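Uncharacterized protein (Legionella longbeachae NSW150, PDB 4JZA) is a phosphoinositide phosphatase that probably removes the 3-phosphate from phosphatidylinositol 3-phosphate, consistent with a part in lipid metabolism at the pathogen-host interface. Local coordinates at residues S166-Y170 against K332-L338; P622-L626 against S643-D647. All blocks are in the same frame, centred on the assembly; numbering follows the deposited sequence.

Contact 1: S166-Y170 against K332-L338; sequences SLPPY and KDAVSFL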
ATOM      1  N   SER A 166       6.909 -16.286   9.087  1.00 40.68           N
ATOM      2  CA  SER A 166       7.402 -15.351   8.097  1.00 40.92           C
ATOM      3  C   SER A 166       8.743 -15.820   7.506  1.00 43.55           C
ATOM      4  O   SER A 166       9.639 -16.328   8.244  1.00 39.92           O
ATOM      5  CB  SER A 166       7.655 -14.014   8.772  1.00 42.15           C
ATOM      6  OG  SER A 166       7.830 -12.981   7.825  1.00 43.45           O
ATOM      7  N   LEU A 167       8.889 -15.585   6.202  1.00 40.39           N
ATOM      8  CA  LEU A 167       9.980 -16.131   5.443  1.00 41.95           C
ATOM      9  C   LEU A 167      10.741 -15.043   4.708  1.00 41.52           C
ATOM     10  O   LEU A 167      10.149 -14.206   4.073  1.00 43.63           O
ATOM     11  CB  LEU A 167       9.414 -17.137   4.418  1.00 42.26           C
ATOM     12  CG  LEU A 167       8.811 -18.425   4.979  1.00 41.42           C
ATOM     13  CD1 LEU A 167       8.232 -19.253   3.867  1.00 39.67           C
ATOM     14  CD2 LEU A 167       9.849 -19.237   5.712  1.00 44.96           C
ATOM     15  N   PRO A 168      12.077 -15.057   4.760  1.00 42.46           N
ATOM     16  CA  PRO A 168      12.728 -13.932   4.081  1.00 38.41           C
ATOM     17  C   PRO A 168      12.493 -14.024   2.623  1.00 38.59           C
ATOM     18  O   PRO A 168      12.617 -15.110   2.088  1.00 44.60           O
ATOM     19  CB  PRO A 168      14.182 -14.160   4.386  1.00 40.81           C
ATOM     20  CG  PRO A 168      14.278 -15.504   5.060  1.00 38.95           C
ATOM     21  CD  PRO A 168      12.983 -15.721   5.712  1.00 39.42           C
ATOM     22  N   PRO A 169      12.046 -12.935   1.992  1.00 36.48           N
ATOM     23  CA  PRO A 169      11.670 -12.957   0.593  1.00 35.01           C
ATOM     24  C   PRO A 169      12.772 -12.559  -0.365  1.00 39.06           C
ATOM     25  O   PRO A 169      12.571 -12.644  -1.577  1.00 37.59           O
ATOM     26  CB  PRO A 169      10.584 -11.927   0.545  1.00 34.08           C
ATOM     27  CG  PRO A 169      10.986 -10.928   1.584  1.00 33.92           C
ATOM     28  CD  PRO A 169      11.566 -11.716   2.670  1.00 34.96           C
ATOM     29  N   TYR A 170      13.905 -12.074   0.155  1.00 43.72           N
ATOM     30  CA  TYR A 170      15.039 -11.678  -0.698  1.00 44.84           C
ATOM     31  C   TYR A 170      15.756 -12.870  -1.330  1.00 48.03           C
ATOM     32  O   TYR A 170      15.669 -13.972  -0.846  1.00 50.96           O
ATOM     33  CB  TYR A 170      16.043 -10.823   0.069  1.00 45.22           C
ATOM     34  CG  TYR A 170      16.441 -11.388   1.395  1.00 42.24           C
ATOM     35  CD1 TYR A 170      17.366 -12.388   1.485  1.00 42.42           C
ATOM     36  CD2 TYR A 170      15.904 -10.876   2.563  1.00 41.77           C
ATOM     37  CE1 TYR A 170      17.742 -12.904   2.724  1.00 43.79           C
ATOM     38  CE2 TYR A 170      16.252 -11.380   3.790  1.00 41.05           C
ATOM     39  CZ  TYR A 170      17.173 -12.396   3.866  1.00 42.92           C
ATOM     40  OH  TYR A 170      17.509 -12.890   5.090  1.00 42.59           O
ATOM     41  N   LYS A 332      20.035  -7.074   3.427  1.00 49.35           N
ATOM     42  CA  LYS A 332      18.944  -8.013   3.624  1.00 51.08           C
ATOM     43  C   LYS A 332      18.013  -7.638   4.777  1.00 49.78           C
ATOM     44  O   LYS A 332      16.811  -7.919   4.746  1.00 49.58           O
ATOM     45  CB  LYS A 332      19.459  -9.449   3.736  1.00 59.99           C
ATOM     46  CG  LYS A 332      20.118  -9.867   5.034  1.00 66.69           C
ATOM     47  CD  LYS A 332      20.678 -11.292   4.870  1.00 72.58           C
ATOM     48  CE  LYS A 332      21.440 -11.820   6.099  1.00 76.89           C
ATOM     49  NZ  LYS A 332      20.862 -11.387   7.414  1.00 75.81           N
ATOM     50  N   ASP A 333      18.544  -6.929   5.750  1.00 47.88           N
ATOM     51  CA  ASP A 333      17.720  -6.416   6.834  1.00 47.15           C
ATOM     52  C   ASP A 333      16.791  -5.271   6.462  1.00 47.23           C
ATOM     53  O   ASP A 333      15.938  -4.871   7.257  1.00 50.24           O
ATOM     54  CB  ASP A 333      18.623  -5.991   7.975  1.00 49.78           C
ATOM     55  CG  ASP A 333      19.387  -7.156   8.558  1.00 51.97           C
ATOM     56  OD1 ASP A 333      19.026  -8.318   8.292  1.00 56.23           O
ATOM     57  OD2 ASP A 333      20.362  -6.902   9.270  1.00 58.75           O
ATOM     58  N   ALA A 334      16.970  -4.709   5.279  1.00 44.42           N
ATOM     59  CA  ALA A 334      16.059  -3.709   4.802  1.00 41.76           C
ATOM     60  C   ALA A 334      14.843  -4.351   4.114  1.00 40.96           C
ATOM     61  O   ALA A 334      13.879  -3.660   3.800  1.00 42.29           O
ATOM     62  CB  ALA A 334      16.770  -2.820   3.807  1.00 44.77           C
ATOM     63  N   VAL A 335      14.903  -5.637   3.792  1.00 37.14           N
ATOM     64  CA  VAL A 335      13.851  -6.224   2.990  1.00 35.81           C
ATOM     65  C   VAL A 335      13.432  -7.598   3.514  1.00 37.34           C
ATOM     66  O   VAL A 335      13.222  -8.538   2.728  1.00 37.52           O
ATOM     67  CB  VAL A 335      14.248  -6.294   1.508  1.00 34.34           C
ATOM     68  CG1 VAL A 335      14.296  -4.888   0.887  1.00 33.26           C
ATOM     69  CG2 VAL A 335      15.565  -6.984   1.353  1.00 34.50           C
ATOM     70  N   SER A 336      13.282  -7.703   4.845  1.00 36.73           N
ATOM     71  CA  SER A 336      13.023  -8.987   5.447  1.00 39.15           C
ATOM     72  C   SER A 336      11.602  -9.469   5.280  1.00 40.53           C
ATOM     73  O   SER A 336      11.322 -10.640   5.509  1.00 45.27           O
ATOM     74  CB  SER A 336      13.402  -8.989   6.917  1.00 39.92           C
ATOM     75  OG  SER A 336      12.463  -8.294   7.690  1.00 42.12           O
ATOM     76  N   PHE A 337      10.719  -8.567   4.865  1.00 41.57           N
ATOM     77  CA  PHE A 337       9.263  -8.772   4.854  1.00 40.67           C
ATOM     78  C   PHE A 337       8.645  -7.637   4.082  1.00 38.96           C
ATOM     79  O   PHE A 337       9.041  -6.514   4.257  1.00 41.66           O
ATOM     80  CB  PHE A 337       8.739  -8.682   6.277  1.00 40.07           C
ATOM     81  CG  PHE A 337       7.292  -8.280   6.381  1.00 40.89           C
ATOM     82  CD1 PHE A 337       6.310  -9.001   5.731  1.00 39.51           C
ATOM     83  CD2 PHE A 337       6.900  -7.183   7.164  1.00 41.53           C
ATOM     84  CE1 PHE A 337       4.970  -8.685   5.855  1.00 37.65           C
ATOM     85  CE2 PHE A 337       5.556  -6.857   7.294  1.00 38.63           C
ATOM     86  CZ  PHE A 337       4.594  -7.611   6.641  1.00 39.43           C
ATOM     87  N   LEU A 338       7.674  -7.925   3.250  1.00 38.49           N
ATOM     88  CA  LEU A 338       6.957  -6.904   2.491  1.00 38.95           C
ATOM     89  C   LEU A 338       5.451  -7.042   2.772  1.00 38.95           C
ATOM     90  O   LEU A 338       4.891  -8.092   2.614  1.00 35.96           O
ATOM     91  CB  LEU A 338       7.208  -7.090   0.980  1.00 36.01           C
ATOM     92  CG  LEU A 338       8.405  -6.330   0.462  1.00 36.00           C
ATOM     93  CD1 LEU A 338       9.683  -6.982   0.867  1.00 36.03           C
ATOM     94  CD2 LEU A 338       8.349  -6.221  -1.053  1.00 38.41           C
TER

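Contact 2: P622-L626 against S643-D647; sequences PEWYL and SLKDD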
ATOM      1  N   PRO A 622     -16.287 -11.917   4.110  1.00 44.26           N
ATOM      2  CA  PRO A 622     -16.485 -13.300   4.534  1.00 43.40           C
ATOM      3  C   PRO A 622     -17.816 -13.912   4.117  1.00 44.32           C
ATOM      4  O   PRO A 622     -17.875 -15.098   3.806  1.00 45.03           O
ATOM      5  CB  PRO A 622     -16.433 -13.212   6.067  1.00 43.36           C
ATOM      6  CG  PRO A 622     -15.750 -11.929   6.373  1.00 42.98           C
ATOM      7  CD  PRO A 622     -16.152 -11.020   5.271  1.00 44.53           C
ATOM      8  N   GLU A 623     -18.878 -13.114   4.169  1.00 44.32           N
ATOM      9  CA  GLU A 623     -20.224 -13.591   3.848  1.00 43.43           C
ATOM     10  C   GLU A 623     -20.350 -13.946   2.360  1.00 43.29           C
ATOM     11  O   GLU A 623     -21.258 -14.676   1.973  1.00 41.67           O
ATOM     12  CB  GLU A 623     -21.309 -12.579   4.264  1.00 45.89           C
ATOM     13  CG  GLU A 623     -21.655 -12.623   5.749  1.00 47.65           C
ATOM     14  CD  GLU A 623     -22.467 -11.426   6.259  1.00 47.79           C
ATOM     15  OE1 GLU A 623     -22.393 -10.345   5.662  1.00 48.88           O
ATOM     16  OE2 GLU A 623     -23.158 -11.543   7.296  1.00 52.04           O
ATOM     17  N   TRP A 624     -19.436 -13.495   1.517  1.00 41.26           N
ATOM     18  CA  TRP A 624     -19.479 -13.972   0.150  1.00 43.58           C
ATOM     19  C   TRP A 624     -18.805 -15.320  -0.002  1.00 45.68           C
ATOM     20  O   TRP A 624     -19.311 -16.150  -0.720  1.00 47.72           O
ATOM     21  CB  TRP A 624     -18.833 -12.995  -0.809  1.00 41.67           C
ATOM     22  CG  TRP A 624     -18.785 -13.502  -2.176  1.00 43.01           C
ATOM     23  CD1 TRP A 624     -17.688 -13.705  -2.923  1.00 45.30           C
ATOM     24  CD2 TRP A 624     -19.898 -13.882  -2.981  1.00 44.66           C
ATOM     25  NE1 TRP A 624     -18.032 -14.192  -4.163  1.00 44.21           N
ATOM     26  CE2 TRP A 624     -19.388 -14.298  -4.220  1.00 44.32           C
ATOM     27  CE3 TRP A 624     -21.283 -13.891  -2.779  1.00 45.38           C
ATOM     28  CZ2 TRP A 624     -20.194 -14.743  -5.236  1.00 45.52           C
ATOM     29  CZ3 TRP A 624     -22.080 -14.323  -3.780  1.00 45.30           C
ATOM     30  CH2 TRP A 624     -21.539 -14.768  -4.999  1.00 46.28           C
ATOM     31  N   TYR A 625     -17.664 -15.506   0.666  1.00 46.35           N
ATOM     32  CA  TYR A 625     -16.769 -16.678   0.478  1.00 42.88           C
ATOM     33  C   TYR A 625     -17.136 -17.881   1.369  1.00 45.24           C
ATOM     34  O   TYR A 625     -16.732 -19.055   1.082  1.00 42.83           O
ATOM     35  CB  TYR A 625     -15.301 -16.274   0.733  1.00 39.45           C
ATOM     36  CG  TYR A 625     -14.795 -15.292  -0.267  1.00 40.04           C
ATOM     37  CD1 TYR A 625     -14.751 -15.625  -1.612  1.00 41.31           C
ATOM     38  CD2 TYR A 625     -14.389 -13.995   0.098  1.00 42.92           C
ATOM     39  CE1 TYR A 625     -14.330 -14.720  -2.569  1.00 39.84           C
ATOM     40  CE2 TYR A 625     -13.927 -13.078  -0.857  1.00 41.38           C
ATOM     41  CZ  TYR A 625     -13.913 -13.451  -2.209  1.00 41.27           C
ATOM     42  OH  TYR A 625     -13.485 -12.615  -3.239  1.00 38.47           O
ATOM     43  N   LEU A 626     -17.850 -17.597   2.467  1.00 44.85           N
ATOM     44  CA  LEU A 626     -18.213 -18.630   3.424  1.00 44.23           C
ATOM     45  C   LEU A 626     -19.552 -19.130   3.033  1.00 42.42           C
ATOM     46  O   LEU A 626     -20.373 -18.382   2.567  1.00 48.02           O
ATOM     47  CB  LEU A 626     -18.286 -18.085   4.850  1.00 46.88           C
ATOM     48  CG  LEU A 626     -16.986 -17.700   5.576  1.00 47.32           C
ATOM     49  CD1 LEU A 626     -17.272 -17.014   6.906  1.00 45.72           C
ATOM     50  CD2 LEU A 626     -16.133 -18.932   5.814  1.00 45.44           C
ATOM     51  N   SER A 643     -21.236  -9.148  12.419  1.00 48.66           N
ATOM     52  CA  SER A 643     -19.831  -9.528  12.786  1.00 45.40           C
ATOM     53  C   SER A 643     -18.916  -9.787  11.599  1.00 41.14           C
ATOM     54  O   SER A 643     -17.811  -9.334  11.598  1.00 41.43           O
ATOM     55  CB  SER A 643     -19.753 -10.641  13.803  1.00 42.08           C
ATOM     56  OG  SER A 643     -20.976 -11.321  13.795  1.00 44.94           O
ATOM     57  N   LEU A 644     -19.421 -10.407  10.556  1.00 42.64           N
ATOM     58  CA  LEU A 644     -18.642 -10.600   9.332  1.00 41.02           C
ATOM     59  C   LEU A 644     -18.497  -9.314   8.512  1.00 40.02           C
ATOM     60  O   LEU A 644     -17.542  -9.176   7.776  1.00 45.08           O
ATOM     61  CB  LEU A 644     -19.211 -11.763   8.476  1.00 40.95           C
ATOM     62  CG  LEU A 644     -19.367 -13.028   9.363  1.00 43.98           C
ATOM     63  CD1 LEU A 644     -20.176 -14.123   8.695  1.00 44.45           C
ATOM     64  CD2 LEU A 644     -18.030 -13.556   9.868  1.00 43.43           C
ATOM     65  N   LYS A 645     -19.412  -8.371   8.625  1.00 39.74           N
ATOM     66  CA  LYS A 645     -19.243  -7.082   7.937  1.00 39.59           C
ATOM     67  C   LYS A 645     -18.203  -6.183   8.645  1.00 39.51           C
ATOM     68  O   LYS A 645     -17.491  -5.425   8.004  1.00 37.53           O
ATOM     69  CB  LYS A 645     -20.570  -6.390   7.762  1.00 42.05           C
ATOM     70  CG  LYS A 645     -21.488  -7.122   6.788  1.00 46.69           C
ATOM     71  CD  LYS A 645     -22.835  -6.412   6.638  1.00 54.74           C
ATOM     72  CE  LYS A 645     -23.594  -6.836   5.376  1.00 59.42           C
ATOM     73  NZ  LYS A 645     -24.313  -8.117   5.622  1.00 62.75           N
ATOM     74  N   ASP A 646     -18.073  -6.329   9.959  1.00 39.41           N
ATOM     75  CA  ASP A 646     -17.047  -5.679  10.701  1.00 38.50           C
ATOM     76  C   ASP A 646     -15.707  -6.236  10.309  1.00 42.82           C
ATOM     77  O   ASP A 646     -14.745  -5.471  10.142  1.00 47.26           O
ATOM     78  CB  ASP A 646     -17.248  -5.904  12.202  1.00 42.94           C
ATOM     79  CG  ASP A 646     -18.525  -5.213  12.759  1.00 46.60           C
ATOM     80  OD1 ASP A 646     -19.015  -4.305  12.062  1.00 51.54           O
ATOM     81  OD2 ASP A 646     -19.037  -5.572  13.866  1.00 46.61           O
ATOM     82  N   ASP A 647     -15.607  -7.562  10.164  1.00 42.42           N
ATOM     83  CA  ASP A 647     -14.368  -8.145   9.668  1.00 41.89           C
ATOM     84  C   ASP A 647     -13.970  -7.519   8.335  1.00 40.39           C
ATOM     85  O   ASP A 647     -12.813  -7.195   8.140  1.00 37.20           O
ATOM     86  CB  ASP A 647     -14.459  -9.678   9.562  1.00 44.73           C
ATOM     87  CG  ASP A 647     -14.436 -10.357  10.951  1.00 45.16           C
ATOM     88  OD1 ASP A 647     -14.184  -9.579  11.878  1.00 48.01           O
ATOM     89  OD2 ASP A 647     -14.699 -11.588  11.129  1.00 42.09           O
TER

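Contact 1: S166-Y170 against K332-L338
Segments 166-170 and 332-338 come nearest where Pro168 and Ser336 lie 5.1 Å apart between their CA atoms, and they diverge to 6.7 Å between CA of Tyr170 and CA of Val335, with no backbone pairing between them. Lys332 lays its aliphatic stem over one face of the Tyr170 ring: its CB makes a CH-pi contact 3.8 Å from the ring centroid, only 14° off the normal. From there the chain runs outward, and Lys332 CD stands 3.6 Å from Tyr170 OH. The Tyr170 chi1 of 49°, which tucks CG between its own N and carbonyl carbon, turns the ring toward this lysine. At the ring's edge, in its plane, Val335 O approaches Tyr170 CD2 at 3.6 Å. Pro169 rests its CD and CG against the carbonyl oxygens of Ser336 and Val335, and Pro169 CG also reaches Leu338 CD1 at 4.2 Å. This loop-to-loop contact lies where strand 159-166 gives way to helix 172-183. That helix supplies Leu175 against Tyr170 and Lys332, while Met138 of helix 122-140 backs Val335 and Leu338. Leu167 pairs through its backbone with Tyr351, leading into strand 352-359, the sheet neighbour of strand 159-166.

Contact 2: P622-L626 against S643-D647
The carboxylate of Glu623 is the flat group of helix 622-625 that meets helix 643-652: Lys645 NZ approaches OE1 on its syn side, 19° out of the carboxylate plane, and forms a salt bridge of 2.9 Å between Glu623 OE1 and Lys645 NZ. Lys645 runs extended until it bends at chi4 (82°), which brings NZ back to that oxygen. The other oxygen, OE2, is taken by Arg635 in a second salt bridge, so the group is held between two positive charges, which would probably favour its ionised form. Within helix 622-625, Trp624 CD1 lies 3.5 Å above the Tyr625 ring, offset toward its rim, and the Trp624 indole is stacked with Tyr468. Beneath the charged pair the contact turns apolar. The CG methylene of Glu623 lies 3.6 Å from Leu644 CD1. Pro622 slides past the same leucine in the opposite direction, with Pro622 CB 4.0 Å from Leu644 CB. The Pro622 ring also meets the Leu644 carbonyl, and Pro622 CG lies 4.1 Å from Asp647 CB. Asp647 directs its acid group elsewhere, to Arg603, Tyr600 and His606. Leu644 is thus wedged between the short helix 622-625 and helix 628-637, which contributes Ala631 and Ile634, while Tyr600 of helix 587-602 packs against both Pro622 and Leu644.

The pair illustrates how chemistry follows position in a fold. Contact 1 is partly buried and joins two loops flanking neighbouring strands of the large mixed sheet; its segments are separated by 161 residues, rich in helix and without strand, which include the insertion-domain sequence. Contact 2 is more buried and local, joining two helices, and its segments are separated by only 16 residues. The first relies on an aromatic face, a proline ring and backbone carbonyls, whereas the second combines leucine packing with a salt bridge that forms part of a charge network. They share no helix or strand: their centres lie 31 Å apart and their nearest atoms about 17 Å.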